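Local coordinates for succinate dehydrogenase subunit C (Mycolicibacterium smegmatis MC2 51, PDB 6LUM), which probably serves as a membrane-anchor subunit of succinate dehydrogenase, helping to hold heme and to pass electrons from succinate toward quinone, at residues L89-R93 with M110-I114; A82-F86 with F118-F122. All blocks are in the same frame, centred on the assembly; numbering follows the deposited sequence.

Contact 1. Residues L89-R93 with M110-I114. With HEM (protoporphyrin IX containing Fe), chain B.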
ATOM      1  N   LEU F  89     -40.164 -20.814  11.860  1.00 10.42           N
ATOM      2  CA  LEU F  89     -39.671 -20.936  13.231  1.00 10.42           C
ATOM      3  C   LEU F  89     -38.145 -20.917  13.290  1.00 10.42           C
ATOM      4  O   LEU F  89     -37.544 -20.186  14.091  1.00 10.42           O
ATOM      5  CB  LEU F  89     -40.219 -22.210  13.855  1.00 10.42           C
ATOM      6  CG  LEU F  89     -41.726 -22.252  14.036  1.00 10.42           C
ATOM      7  CD1 LEU F  89     -42.139 -23.635  14.438  1.00 10.42           C
ATOM      8  CD2 LEU F  89     -42.142 -21.260  15.082  1.00 10.42           C
ATOM      9  N   ASN F  90     -37.494 -21.718  12.450  1.00  6.61           N
ATOM     10  CA  ASN F  90     -36.040 -21.731  12.461  1.00  6.61           C
ATOM     11  C   ASN F  90     -35.450 -20.411  11.993  1.00  6.61           C
ATOM     12  O   ASN F  90     -34.367 -20.031  12.441  1.00  6.61           O
ATOM     13  CB  ASN F  90     -35.512 -22.859  11.600  1.00  6.61           C
ATOM     14  CG  ASN F  90     -34.148 -23.288  12.015  1.00  6.61           C
ATOM     15  OD1 ASN F  90     -33.995 -24.034  12.967  1.00  6.61           O
ATOM     16  ND2 ASN F  90     -33.139 -22.802  11.325  1.00  6.61           N
ATOM     17  N   GLY F  91     -36.123 -19.695  11.096  1.00  8.29           N
ATOM     18  CA  GLY F  91     -35.635 -18.390  10.719  1.00  8.29           C
ATOM     19  C   GLY F  91     -35.742 -17.397  11.844  1.00  8.29           C
ATOM     20  O   GLY F  91     -34.902 -16.511  11.968  1.00  8.29           O
ATOM     21  N   ILE F  92     -36.774 -17.518  12.675  1.00  6.20           N
ATOM     22  CA  ILE F  92     -36.828 -16.688  13.874  1.00  6.20           C
ATOM     23  C   ILE F  92     -35.637 -16.983  14.768  1.00  6.20           C
ATOM     24  O   ILE F  92     -35.000 -16.070  15.300  1.00  6.20           O
ATOM     25  CB  ILE F  92     -38.151 -16.898  14.625  1.00  6.20           C
ATOM     26  CG1 ILE F  92     -39.316 -16.336  13.826  1.00  6.20           C
ATOM     27  CG2 ILE F  92     -38.094 -16.227  15.965  1.00  6.20           C
ATOM     28  CD1 ILE F  92     -40.641 -16.708  14.396  1.00  6.20           C
ATOM     29  N   ARG F  93     -35.317 -18.264  14.943  1.00  7.63           N
ATOM     30  CA  ARG F  93     -34.152 -18.634  15.746  1.00  7.63           C
ATOM     31  C   ARG F  93     -32.873 -18.022  15.189  1.00  7.63           C
ATOM     32  O   ARG F  93     -32.046 -17.493  15.935  1.00  7.63           O
ATOM     33  CB  ARG F  93     -34.030 -20.148  15.815  1.00  7.63           C
ATOM     34  CG  ARG F  93     -32.857 -20.632  16.602  1.00  7.63           C
ATOM     35  CD  ARG F  93     -32.634 -22.100  16.402  1.00  7.63           C
ATOM     36  NE  ARG F  93     -31.712 -22.336  15.307  1.00  7.63           N
ATOM     37  CZ  ARG F  93     -30.499 -22.842  15.452  1.00  7.63           C
ATOM     38  NH1 ARG F  93     -30.076 -23.190  16.645  1.00  7.63           N
ATOM     39  NH2 ARG F  93     -29.720 -23.019  14.402  1.00  7.63           N
ATOM     40  N   MET F 110     -33.328 -22.360  22.151  1.00 13.33           N
ATOM     41  CA  MET F 110     -34.231 -21.953  21.082  1.00 13.33           C
ATOM     42  C   MET F 110     -34.607 -23.132  20.206  1.00 13.33           C
ATOM     43  O   MET F 110     -35.748 -23.238  19.754  1.00 13.33           O
ATOM     44  CB  MET F 110     -33.590 -20.873  20.223  1.00 13.33           C
ATOM     45  CG  MET F 110     -33.257 -19.591  20.912  1.00 13.33           C
ATOM     46  SD  MET F 110     -32.634 -18.433  19.699  1.00 13.33           S
ATOM     47  CE  MET F 110     -31.545 -17.444  20.691  1.00 13.33           C
ATOM     48  N   LEU F 111     -33.658 -24.020  19.941  1.00 12.94           N
ATOM     49  CA  LEU F 111     -33.934 -25.142  19.056  1.00 12.94           C
ATOM     50  C   LEU F 111     -34.969 -26.083  19.664  1.00 12.94           C
ATOM     51  O   LEU F 111     -35.899 -26.527  18.982  1.00 12.94           O
ATOM     52  CB  LEU F 111     -32.630 -25.863  18.745  1.00 12.94           C
ATOM     53  CG  LEU F 111     -32.601 -26.948  17.690  1.00 12.94           C
ATOM     54  CD1 LEU F 111     -33.091 -26.372  16.403  1.00 12.94           C
ATOM     55  CD2 LEU F 111     -31.180 -27.393  17.544  1.00 12.94           C
ATOM     56  N   ALA F 112     -34.842 -26.383  20.953  1.00 16.27           N
ATOM     57  CA  ALA F 112     -35.843 -27.229  21.599  1.00 16.27           C
ATOM     58  C   ALA F 112     -37.197 -26.532  21.675  1.00 16.27           C
ATOM     59  O   ALA F 112     -38.248 -27.167  21.500  1.00 16.27           O
ATOM     60  CB  ALA F 112     -35.372 -27.630  22.991  1.00 16.27           C
ATOM     61  N   VAL F 113     -37.195 -25.222  21.924  1.00 16.70           N
ATOM     62  CA  VAL F 113     -38.450 -24.482  22.001  1.00 16.70           C
ATOM     63  C   VAL F 113     -39.173 -24.514  20.664  1.00 16.70           C
ATOM     64  O   VAL F 113     -40.390 -24.714  20.610  1.00 16.70           O
ATOM     65  CB  VAL F 113     -38.195 -23.042  22.470  1.00 16.70           C
ATOM     66  CG1 VAL F 113     -39.437 -22.209  22.291  1.00 16.70           C
ATOM     67  CG2 VAL F 113     -37.763 -23.036  23.919  1.00 16.70           C
ATOM     68  N   ILE F 114     -38.447 -24.321  19.564  1.00 16.56           N
ATOM     69  CA  ILE F 114     -39.126 -24.329  18.275  1.00 16.56           C
ATOM     70  C   ILE F 114     -39.496 -25.742  17.860  1.00 16.56           C
ATOM     71  O   ILE F 114     -40.464 -25.928  17.128  1.00 16.56           O
ATOM     72  CB  ILE F 114     -38.304 -23.630  17.180  1.00 16.56           C
ATOM     73  CG1 ILE F 114     -37.139 -24.494  16.733  1.00 16.56           C
ATOM     74  CG2 ILE F 114     -37.837 -22.266  17.636  1.00 16.56           C
ATOM     75  CD1 ILE F 114     -36.384 -23.916  15.597  1.00 16.56           C
TER
HETATM   76  CHA HEM B 203     -33.110 -18.305   4.077  1.00 24.51           C
HETATM   77  CHB HEM B 203     -36.573 -19.125   0.869  1.00 24.51           C
HETATM   78  CHC HEM B 203     -39.712 -17.709   4.218  1.00 24.51           C
HETATM   79  CHD HEM B 203     -36.250 -16.625   7.352  1.00 24.51           C
HETATM   80  C1A HEM B 203     -33.776 -18.753   2.969  1.00 24.51           C
HETATM   81  C2A HEM B 203     -33.223 -19.527   1.889  1.00 24.51           C
HETATM   82  C3A HEM B 203     -34.179 -19.749   1.009  1.00 24.51           C
HETATM   83  C4A HEM B 203     -35.367 -19.123   1.495  1.00 24.51           C
HETATM   84  CMA HEM B 203     -34.067 -20.527  -0.305  1.00 24.51           C
HETATM   85  CAA HEM B 203     -31.780 -20.022   1.771  1.00 24.51           C
HETATM   86  CBA HEM B 203     -31.500 -21.056   2.838  1.00 24.51           C
HETATM   87  CGA HEM B 203     -30.018 -21.173   2.979  1.00 24.51           C
HETATM   88  O1A HEM B 203     -29.560 -22.073   3.705  1.00 24.51           O
HETATM   89  O2A HEM B 203     -29.294 -20.358   2.369  1.00 24.51           O
HETATM   90  C1B HEM B 203     -37.706 -18.712   1.490  1.00 24.51           C
HETATM   91  C2B HEM B 203     -38.957 -18.486   0.843  1.00 24.51           C
HETATM   92  C3B HEM B 203     -39.804 -18.106   1.798  1.00 24.51           C
HETATM   93  C4B HEM B 203     -39.118 -18.063   3.039  1.00 24.51           C
HETATM   94  CMB HEM B 203     -39.174 -18.695  -0.667  1.00 24.51           C
HETATM   95  CAB HEM B 203     -41.274 -17.712   1.740  1.00 24.51           C
HETATM   96  CBB HEM B 203     -41.815 -17.406   0.578  1.00 24.51           C
HETATM   97  C1C HEM B 203     -39.069 -17.330   5.359  1.00 24.51           C
HETATM   98  C2C HEM B 203     -39.710 -16.946   6.574  1.00 24.51           C
HETATM   99  C3C HEM B 203     -38.777 -16.636   7.451  1.00 24.51           C
HETATM  100  C4C HEM B 203     -37.494 -16.827   6.822  1.00 24.51           C
HETATM  101  CMC HEM B 203     -41.224 -16.904   6.810  1.00 24.51           C
HETATM  102  CAC HEM B 203     -39.096 -16.179   8.877  1.00 24.51           C
HETATM  103  CBC HEM B 203     -38.178 -15.681   9.697  1.00 24.51           C
HETATM  104  C1D HEM B 203     -35.085 -16.909   6.692  1.00 24.51           C
HETATM  105  C2D HEM B 203     -33.755 -16.543   7.101  1.00 24.51           C
HETATM  106  C3D HEM B 203     -32.916 -17.010   6.193  1.00 24.51           C
HETATM  107  C4D HEM B 203     -33.656 -17.690   5.175  1.00 24.51           C
HETATM  108  CMD HEM B 203     -33.367 -15.751   8.358  1.00 24.51           C
HETATM  109  CAD HEM B 203     -31.399 -16.867   6.201  1.00 24.51           C
HETATM  110  CBD HEM B 203     -30.841 -18.217   6.590  1.00 24.51           C
HETATM  111  CGD HEM B 203     -29.358 -18.108   6.628  1.00 24.51           C
HETATM  112  O1D HEM B 203     -28.848 -17.076   6.135  1.00 24.51           O
HETATM  113  O2D HEM B 203     -28.706 -19.042   7.149  1.00 24.51           O
HETATM  114  NA  HEM B 203     -35.101 -18.523   2.700  1.00 24.51           N
HETATM  115  NB  HEM B 203     -37.821 -18.440   2.830  1.00 24.51           N
HETATM  116  NC  HEM B 203     -37.714 -17.254   5.537  1.00 24.51           N
HETATM  117  ND  HEM B 203     -34.989 -17.606   5.506  1.00 24.51           N
HETATM  118 FE   HEM B 203     -36.407 -17.880   4.110  1.00 24.51          FE
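Arg93 and Met110 meet at one end of this contact, and Leu89 and Ile114 at the other. Helix 71-99 and helix 107-136 run antiparallel here, at 159° with their local axes 9.9 Å apart.

The apolar packing centres on Ile114. Ile114 CB lies 4.1 Å from CB of Leu89. Its CG1 sits between the backbone N and the carbonyl carbon (chi1 74°), which sends CD1 across to Asn90. There Ile114 CD1 comes 3.6 Å from OD1 of Asn90, a methyl against an amide oxygen. The Asn90 side chain also touches Ser29 and His33 on helix 25-52.

Arg93 packs mainly through its carbon chain. Arg93 CG lies 3.7 Å from CB of Met110 and 3.8 Å from SD of the same residue. The chain then bends at chi3 (92°) and brings the guanidinium beside Leu111, whose CD1 lies over one of its faces. Arg93 also packs on Gln107 and on Thr232 of succinate dehydrogenase subunit B. Replacing it with an alanine would probably open a gap beside Met110 and leave Leu111 CD1 without the flat group it rests on.

The closest approach to the heme is by backbone. Gly91 C is 3.7 Å from HEM CBC, on a vinyl group, and a side chain at Gly91 would probably run into the porphyrin edge near CHD.

The contact is thus mainly van der Waals packing, with Asn90 and Arg93 contributing without a hydrogen bond between the segments. The bare Gly91 backbone is consistent with the heme's close approach.

Contact 2. Residues A82-F86 with F118-F122. With PEV ((1S)-2-{[(2-aminoethoxy)(hydroxy)phosphoryl]oxy}-1-[(palmitoyloxy)methyl]ethyl stearate), chain C.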
ATOM      1  N   ALA F  82     -46.060 -27.883   6.642  1.00 19.10           N
ATOM      2  CA  ALA F  82     -44.933 -28.255   7.493  1.00 19.10           C
ATOM      3  C   ALA F  82     -43.669 -27.509   7.093  1.00 19.10           C
ATOM      4  O   ALA F  82     -42.955 -26.976   7.946  1.00 19.10           O
ATOM      5  CB  ALA F  82     -44.706 -29.761   7.422  1.00 19.10           C
ATOM      6  N   ALA F  83     -43.373 -27.472   5.795  1.00 14.15           N
ATOM      7  CA  ALA F  83     -42.165 -26.801   5.324  1.00 14.15           C
ATOM      8  C   ALA F  83     -42.161 -25.328   5.704  1.00 14.15           C
ATOM      9  O   ALA F  83     -41.182 -24.821   6.257  1.00 14.15           O
ATOM     10  CB  ALA F  83     -42.032 -26.959   3.815  1.00 14.15           C
ATOM     11  N   VAL F  84     -43.246 -24.618   5.407  1.00 13.88           N
ATOM     12  CA  VAL F  84     -43.287 -23.188   5.689  1.00 13.88           C
ATOM     13  C   VAL F  84     -43.232 -22.934   7.187  1.00 13.88           C
ATOM     14  O   VAL F  84     -42.584 -21.988   7.645  1.00 13.88           O
ATOM     15  CB  VAL F  84     -44.532 -22.548   5.054  1.00 13.88           C
ATOM     16  CG1 VAL F  84     -44.538 -21.063   5.301  1.00 13.88           C
ATOM     17  CG2 VAL F  84     -44.556 -22.815   3.579  1.00 13.88           C
ATOM     18  N   LEU F  85     -43.888 -23.776   7.977  1.00 15.14           N
ATOM     19  CA  LEU F  85     -43.899 -23.564   9.415  1.00 15.14           C
ATOM     20  C   LEU F  85     -42.514 -23.767  10.012  1.00 15.14           C
ATOM     21  O   LEU F  85     -42.052 -22.957  10.829  1.00 15.14           O
ATOM     22  CB  LEU F  85     -44.918 -24.500  10.047  1.00 15.14           C
ATOM     23  CG  LEU F  85     -45.261 -24.304  11.509  1.00 15.14           C
ATOM     24  CD1 LEU F  85     -45.717 -22.890  11.740  1.00 15.14           C
ATOM     25  CD2 LEU F  85     -46.341 -25.281  11.877  1.00 15.14           C
ATOM     26  N   PHE F  86     -41.822 -24.836   9.610  1.00 14.97           N
ATOM     27  CA  PHE F  86     -40.476 -25.050  10.125  1.00 14.97           C
ATOM     28  C   PHE F  86     -39.536 -23.947   9.678  1.00 14.97           C
ATOM     29  O   PHE F  86     -38.715 -23.472  10.464  1.00 14.97           O
ATOM     30  CB  PHE F  86     -39.916 -26.399   9.692  1.00 14.97           C
ATOM     31  CG  PHE F  86     -38.499 -26.612  10.144  1.00 14.97           C
ATOM     32  CD1 PHE F  86     -38.224 -27.025  11.429  1.00 14.97           C
ATOM     33  CD2 PHE F  86     -37.443 -26.342   9.307  1.00 14.97           C
ATOM     34  CE1 PHE F  86     -36.934 -27.187  11.847  1.00 14.97           C
ATOM     35  CE2 PHE F  86     -36.157 -26.501   9.732  1.00 14.97           C
ATOM     36  CZ  PHE F  86     -35.904 -26.926  10.998  1.00 14.97           C
ATOM     37  N   PHE F 118     -43.286 -26.265  16.857  1.00 25.53           N
ATOM     38  CA  PHE F 118     -43.615 -26.909  15.595  1.00 25.53           C
ATOM     39  C   PHE F 118     -44.547 -28.082  15.816  1.00 25.53           C
ATOM     40  O   PHE F 118     -45.546 -28.217  15.112  1.00 25.53           O
ATOM     41  CB  PHE F 118     -42.351 -27.366  14.872  1.00 25.53           C
ATOM     42  CG  PHE F 118     -42.617 -28.041  13.559  1.00 25.53           C
ATOM     43  CD1 PHE F 118     -42.891 -29.388  13.494  1.00 25.53           C
ATOM     44  CD2 PHE F 118     -42.587 -27.328  12.386  1.00 25.53           C
ATOM     45  CE1 PHE F 118     -43.139 -30.002  12.286  1.00 25.53           C
ATOM     46  CE2 PHE F 118     -42.831 -27.942  11.183  1.00 25.53           C
ATOM     47  CZ  PHE F 118     -43.106 -29.276  11.134  1.00 25.53           C
ATOM     48  N   LEU F 119     -44.243 -28.946  16.784  1.00 32.92           N
ATOM     49  CA  LEU F 119     -45.115 -30.095  17.008  1.00 32.92           C
ATOM     50  C   LEU F 119     -46.523 -29.653  17.391  1.00 32.92           C
ATOM     51  O   LEU F 119     -47.512 -30.154  16.846  1.00 32.92           O
ATOM     52  CB  LEU F 119     -44.518 -31.021  18.064  1.00 32.92           C
ATOM     53  CG  LEU F 119     -43.293 -31.772  17.547  1.00 32.92           C
ATOM     54  CD1 LEU F 119     -42.671 -32.612  18.640  1.00 32.92           C
ATOM     55  CD2 LEU F 119     -43.663 -32.629  16.343  1.00 32.92           C
ATOM     56  N   VAL F 120     -46.636 -28.685  18.301  1.00 32.39           N
ATOM     57  CA  VAL F 120     -47.960 -28.208  18.700  1.00 32.39           C
ATOM     58  C   VAL F 120     -48.733 -27.685  17.497  1.00 32.39           C
ATOM     59  O   VAL F 120     -49.814 -28.190  17.155  1.00 32.39           O
ATOM     60  CB  VAL F 120     -47.833 -27.122  19.779  1.00 32.39           C
ATOM     61  CG1 VAL F 120     -49.173 -26.478  20.018  1.00 32.39           C
ATOM     62  CG2 VAL F 120     -47.305 -27.708  21.057  1.00 32.39           C
ATOM     63  N   ILE F 121     -48.189 -26.659  16.839  1.00 30.22           N
ATOM     64  CA  ILE F 121     -48.918 -25.981  15.778  1.00 30.22           C
ATOM     65  C   ILE F 121     -49.173 -26.924  14.615  1.00 30.22           C
ATOM     66  O   ILE F 121     -50.210 -26.841  13.953  1.00 30.22           O
ATOM     67  CB  ILE F 121     -48.154 -24.727  15.326  1.00 30.22           C
ATOM     68  CG1 ILE F 121     -47.907 -23.794  16.503  1.00 30.22           C
ATOM     69  CG2 ILE F 121     -48.934 -23.988  14.280  1.00 30.22           C
ATOM     70  CD1 ILE F 121     -47.196 -22.532  16.114  1.00 30.22           C
ATOM     71  N   PHE F 122     -48.263 -27.857  14.362  1.00 31.63           N
ATOM     72  CA  PHE F 122     -48.432 -28.722  13.210  1.00 31.63           C
ATOM     73  C   PHE F 122     -49.442 -29.822  13.461  1.00 31.63           C
ATOM     74  O   PHE F 122     -50.188 -30.174  12.546  1.00 31.63           O
ATOM     75  CB  PHE F 122     -47.106 -29.338  12.805  1.00 31.63           C
ATOM     76  CG  PHE F 122     -47.205 -30.231  11.622  1.00 31.63           C
ATOM     77  CD1 PHE F 122     -47.452 -29.710  10.374  1.00 31.63           C
ATOM     78  CD2 PHE F 122     -47.054 -31.592  11.756  1.00 31.63           C
ATOM     79  CE1 PHE F 122     -47.545 -30.532   9.278  1.00 31.63           C
ATOM     80  CE2 PHE F 122     -47.143 -32.420  10.664  1.00 31.63           C
ATOM     81  CZ  PHE F 122     -47.384 -31.890   9.423  1.00 31.63           C
TER
HETATM   82  C46 PEV C 201     -39.709 -33.926  15.506  1.00 48.27           C
HETATM   83  C45 PEV C 201     -39.816 -32.447  15.873  1.00 48.27           C
HETATM   84  C44 PEV C 201     -39.956 -31.539  14.651  1.00 48.27           C
HETATM   85  C43 PEV C 201     -38.711 -30.696  14.385  1.00 48.27           C
HETATM   86  C42 PEV C 201     -38.202 -30.847  12.954  1.00 48.27           C
HETATM   87  C41 PEV C 201     -39.291 -31.265  11.971  1.00 48.27           C
HETATM   88  C40 PEV C 201     -38.892 -31.000  10.524  1.00 48.27           C
HETATM   89  C39 PEV C 201     -40.009 -31.310   9.534  1.00 48.27           C
HETATM   90  C38 PEV C 201     -40.193 -30.202   8.505  1.00 48.27           C
HETATM   91  C37 PEV C 201     -39.864 -30.655   7.088  1.00 48.27           C
HETATM   92  C36 PEV C 201     -41.031 -31.377   6.425  1.00 48.27           C
HETATM   93  C35 PEV C 201     -41.299 -30.915   4.996  1.00 48.27           C
HETATM   94  C34 PEV C 201     -40.083 -31.043   4.085  1.00 48.27           C
HETATM   95  C33 PEV C 201     -40.441 -31.337   2.629  1.00 48.27           C
HETATM   96  C32 PEV C 201     -41.944 -31.423   2.366  1.00 48.27           C
HETATM   97  C31 PEV C 201     -42.279 -31.674   0.894  1.00 48.27           C
HETATM   98  O31 PEV C 201     -41.577 -32.371   0.245  1.00 48.27           O
HETATM   99  O2  PEV C 201     -43.417 -31.089   0.321  1.00 48.27           O
HETATM  100  C2  PEV C 201     -43.454 -31.087  -1.076  1.00 48.27           C
HETATM  101  C1  PEV C 201     -44.135 -29.811  -1.556  1.00 48.27           C
HETATM  102  O3P PEV C 201     -44.594 -30.027  -2.855  1.00 48.27           O
HETATM  103  P   PEV C 201     -45.309 -28.765  -3.632  1.00 48.27           P
HETATM  104  O1P PEV C 201     -45.213 -28.940  -5.126  1.00 48.27           O
HETATM  105  O2P PEV C 201     -44.582 -27.511  -3.233  1.00 48.27           O
HETATM  106  O4P PEV C 201     -46.895 -28.651  -3.202  1.00 48.27           O
HETATM  107  C4  PEV C 201     -47.819 -28.281  -4.184  1.00 48.27           C
HETATM  108  C5  PEV C 201     -49.186 -28.102  -3.529  1.00 48.27           C
HETATM  109  N6  PEV C 201     -50.191 -27.792  -4.529  1.00 48.27           N
HETATM  110  C3  PEV C 201     -44.277 -32.266  -1.571  1.00 48.27           C
HETATM  111  O3  PEV C 201     -43.436 -33.370  -1.711  1.00 48.27           O
HETATM  112  C11 PEV C 201     -44.050 -34.569  -1.345  1.00 48.27           C
HETATM  113  O11 PEV C 201     -44.443 -35.313  -2.178  1.00 48.27           O
HETATM  114  C12 PEV C 201     -44.214 -34.914   0.135  1.00 48.27           C
HETATM  115  C13 PEV C 201     -45.675 -35.059   0.550  1.00 48.27           C
HETATM  116  C14 PEV C 201     -45.918 -34.556   1.968  1.00 48.27           C
HETATM  117  C15 PEV C 201     -45.402 -35.523   3.030  1.00 48.27           C
HETATM  118  C16 PEV C 201     -46.257 -35.510   4.298  1.00 48.27           C
HETATM  119  C17 PEV C 201     -45.655 -34.704   5.453  1.00 48.27           C
HETATM  120  C18 PEV C 201     -44.335 -34.017   5.103  1.00 48.27           C
HETATM  121  C19 PEV C 201     -43.187 -34.390   6.038  1.00 48.27           C
HETATM  122  C20 PEV C 201     -43.628 -34.535   7.491  1.00 48.27           C
HETATM  123  C21 PEV C 201     -42.448 -34.462   8.455  1.00 48.27           C
HETATM  124  C22 PEV C 201     -42.865 -34.686   9.903  1.00 48.27           C
HETATM  125  C23 PEV C 201     -43.774 -33.573  10.410  1.00 48.27           C
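Ala82 lies level with Phe122, and Phe86 with Phe118, across two antiparallel helical turns. The CA atoms of Ala82 and Phe122 are 6.7 Å apart, and those of Phe86 and Phe118 are 6.6 Å apart. The local axes approach to 10.7 Å, and their directions differ by 140°.

The Phe118 ring reaches over to helix 71-99, its CG anti to the backbone N (chi1 -180°). It points an edge at that backbone: Phe118 CE2 lies 3.4 Å from Ala82 O, near the ring plane. Phe118 CE2 is also 3.6 Å from CB of Phe86. Phe122 extends in the same way one turn later and brings CE1 to 3.5 Å from CB of Ala82. Leu85 crosses Phe118 and Ile121 at a slant, with CD2 3.8 Å from CG2 of Ile121.

The lipid PEV lies against these rings. The chain with C41 lies over one face of Phe118 and passes the Phe86 ring at C42; C23 of the other chain comes 3.6 Å from CE2 of Phe122. Phe86 and Ala83 further touch helix 25-52, at Leu32 and Thr36. Aromatic rings set between neighbouring transmembrane helices and lipid acyl chains form part of the bound-phospholipid pocket of this membrane-anchor subunit.

Contacts 1 and 2 join the same two helices, 71-99 and 107-136, at successive levels, with centres about 11 Å apart. Along the chain, contact 1 is nested inside the loop closed by contact 2. They meet directly where Leu89 CD1 packs 3.8 Å from Phe118 N. The local axes lie somewhat closer in contact 1. Its segment 89-93 touches a heme through Gly91 and Ile92, and Ile92 also belongs to the pocket of another bound PEV. Contact 2 instead lines the pocket of its own PEV, and the Leu85 side chain is about 9 Å from a bound heme. Helix 71-99 thus meets heme and lipid, while helix 107-136 lines the lipid pocket.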